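Local coordinates for GTN Reductase (PDB 5N6G), which probably reduces activated carbon-carbon double bonds with FMN and a nicotinamide cofactor, as an ene-reductase of the Old Yellow Enzyme family, at residues 31-35 / 74-78. Sequence-based numbering, arbitrary orientation.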
ATOM      1  N   GLY A  31      13.591   8.412  12.460  1.00 18.58           N
ATOM      2  CA  GLY A  31      14.768   7.697  12.032  1.00 22.07           C
ATOM      3  C   GLY A  31      14.479   6.521  11.143  1.00 22.08           C
ATOM      4  O   GLY A  31      15.392   5.733  10.871  1.00 18.44           O
ATOM      5  N   ALA A  32      13.223   6.358  10.714  1.00 15.29           N
ATOM      6  CA  ALA A  32      12.829   5.266   9.829  1.00 15.32           C
ATOM      7  C   ALA A  32      12.911   3.908  10.521  1.00 16.25           C
ATOM      8  O   ALA A  32      13.104   2.881   9.859  1.00 18.18           O
ATOM      9  CB  ALA A  32      13.677   5.253   8.549  1.00 21.51           C
ATOM     10  N   ILE A  33      12.731   3.892  11.843  1.00 15.38           N
ATOM     11  CA  ILE A  33      12.896   2.692  12.657  1.00 14.52           C
ATOM     12  C   ILE A  33      11.629   2.514  13.480  1.00 15.85           C
ATOM     13  O   ILE A  33      11.273   3.396  14.271  1.00 16.72           O
ATOM     14  CB  ILE A  33      14.126   2.799  13.582  1.00 17.89           C
ATOM     15  CG1 ILE A  33      15.407   2.908  12.740  1.00 23.53           C
ATOM     16  CG2 ILE A  33      14.225   1.607  14.529  1.00 16.88           C
ATOM     17  CD1 ILE A  33      16.625   3.387  13.531  1.00 21.29           C
ATOM     18  N   PRO A  34      10.907   1.393  13.354  1.00 14.73           N
ATOM     19  CA  PRO A  34       9.756   1.171  14.234  1.00 14.32           C
ATOM     20  C   PRO A  34      10.184   1.097  15.687  1.00 16.42           C
ATOM     21  O   PRO A  34      11.250   0.578  16.018  1.00 19.52           O
ATOM     22  CB  PRO A  34       9.192  -0.179  13.764  1.00 16.62           C
ATOM     23  CG  PRO A  34       9.701  -0.352  12.386  1.00 15.76           C
ATOM     24  CD  PRO A  34      11.079   0.267  12.423  1.00 16.79           C
ATOM     25  N   ASN A  35       9.303   1.589  16.567  1.00 17.53           N
ATOM     26  CA  ASN A  35       9.610   1.699  17.986  1.00 15.06           C
ATOM     27  C   ASN A  35       8.544   1.004  18.829  1.00 16.21           C
ATOM     28  O   ASN A  35       7.683   0.296  18.291  1.00 16.41           O
ATOM     29  CB  ASN A  35       9.761   3.172  18.341  1.00 16.13           C
ATOM     30  CG  ASN A  35       8.536   3.970  17.983  1.00 20.11           C
ATOM     31  OD1 ASN A  35       7.403   3.535  18.225  1.00 18.65           O
ATOM     32  ND2 ASN A  35       8.745   5.113  17.333  1.00 24.79           N
ATOM     33  N   ARG A  74      19.277  -2.050   9.632  1.00 20.18           N
ATOM     34  CA  ARG A  74      19.211  -3.220  10.500  1.00 20.54           C
ATOM     35  C   ARG A  74      18.313  -2.953  11.689  1.00 17.92           C
ATOM     36  O   ARG A  74      17.549  -3.828  12.112  1.00 16.97           O
ATOM     37  CB  ARG A  74      20.602  -3.620  11.007  1.00 19.76           C
ATOM     38  CG  ARG A  74      21.587  -3.977   9.927  1.00 20.80           C
ATOM     39  CD  ARG A  74      21.127  -5.187   9.124  1.00 20.00           C
ATOM     40  NE  ARG A  74      20.877  -6.363   9.946  1.00 30.18           N
ATOM     41  CZ  ARG A  74      20.166  -7.409   9.532  1.00 33.49           C
ATOM     42  NH1 ARG A  74      19.626  -7.418   8.320  1.00 29.35           N
ATOM     43  NH2 ARG A  74      19.985  -8.443  10.330  1.00 34.05           N
ATOM     44  N   GLU A  75      18.429  -1.758  12.264  1.00 17.70           N
ATOM     45  CA  GLU A  75      17.611  -1.391  13.407  1.00 17.15           C
ATOM     46  C   GLU A  75      16.134  -1.402  13.052  1.00 15.43           C
ATOM     47  O   GLU A  75      15.297  -1.702  13.912  1.00 17.23           O
ATOM     48  CB  GLU A  75      18.017  -0.008  13.902  1.00 20.05           C
ATOM     49  CG  GLU A  75      19.401   0.027  14.550  1.00 22.73           C
ATOM     50  CD  GLU A  75      20.558   0.172  13.556  1.00 23.85           C
ATOM     51  OE1 GLU A  75      20.312   0.208  12.319  1.00 20.46           O
ATOM     52  OE2 GLU A  75      21.721   0.273  14.031  1.00 25.68           O
ATOM     53  N   ALA A  76      15.802  -1.077  11.800  1.00 16.14           N
ATOM     54  CA  ALA A  76      14.404  -1.075  11.369  1.00 16.50           C
ATOM     55  C   ALA A  76      13.880  -2.500  11.277  1.00 18.74           C
ATOM     56  O   ALA A  76      12.755  -2.790  11.694  1.00 16.58           O
ATOM     57  CB  ALA A  76      14.251  -0.374  10.014  1.00 16.90           C
ATOM     58  N   ILE A  77      14.685  -3.407  10.727  1.00 16.17           N
ATOM     59  CA  ILE A  77      14.304  -4.811  10.695  1.00 16.00           C
ATOM     60  C   ILE A  77      14.045  -5.326  12.109  1.00 21.11           C
ATOM     61  O   ILE A  77      13.072  -6.042  12.355  1.00 18.99           O
ATOM     62  CB  ILE A  77      15.389  -5.622   9.961  1.00 17.53           C
ATOM     63  CG1 ILE A  77      15.355  -5.252   8.476  1.00 21.74           C
ATOM     64  CG2 ILE A  77      15.171  -7.111  10.170  1.00 20.12           C
ATOM     65  CD1 ILE A  77      16.488  -5.829   7.639  1.00 30.67           C
ATOM     66  N   GLU A  78      14.911  -4.973  13.059  1.00 17.65           N
ATOM     67  CA  GLU A  78      14.718  -5.389  14.443  1.00 19.58           C
ATOM     68  C   GLU A  78      13.435  -4.804  15.012  1.00 17.11           C
ATOM     69  O   GLU A  78      12.683  -5.493  15.703  1.00 20.19           O
ATOM     70  CB  GLU A  78      15.923  -4.960  15.293  1.00 19.08           C
ATOM     71  CG  GLU A  78      15.783  -5.307  16.766  1.00 31.31           C
ATOM     72  CD  GLU A  78      15.709  -6.809  17.016  1.00 62.15           C
ATOM     73  OE1 GLU A  78      16.152  -7.586  16.142  1.00 47.87           O
ATOM     74  OE2 GLU A  78      15.205  -7.209  18.088  1.00 76.95           O
TER
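Ile33 and Pro34 lie against Glu75 and Ala76 at the start of helix 74-89, the helix that follows the second strand of this TIM barrel. Residues 31-35 end the loop that runs from the first barrel strand, 19-21, into helix 36-43. Ile33 can be followed outward from CB. There the side chain forks. Ile33 CG2 sits anti to the backbone N (chi1 -63° for CG1), which lays this methyl beside the carbonyl O of Glu75, at 3.5 Å. The other branch starts at Ile33 CG1, which lies 4.1 Å from the backbone N of Ala76 and also alongside Glu75 CB. It runs on, extended, to CD1. Ile33 CD1, the tip methyl, rests on Glu75 CB at 3.7 Å. Glu75 meets it mainly through CB; its carboxylate leads off from the loop. Next to this, the carbonyl O of Ala32 comes within 3.5 Å of Ala76 CB, and CD of Pro34 packs on the same methyl at 4.0 Å, with Ile33 CG1 a little farther off. The Pro34 ring also reaches Trp80 and Ile83 farther along the helix. A hydrogen bond from Lys73 to Gly31 O adds a polar link just before the helix. The contact lies outside the flavin site, with the Pro34 side chain about 13 Å from FMN. Within 74-78, Pro34 CD comes nearest to the carbonyl O of Ala76, 3.6 Å away.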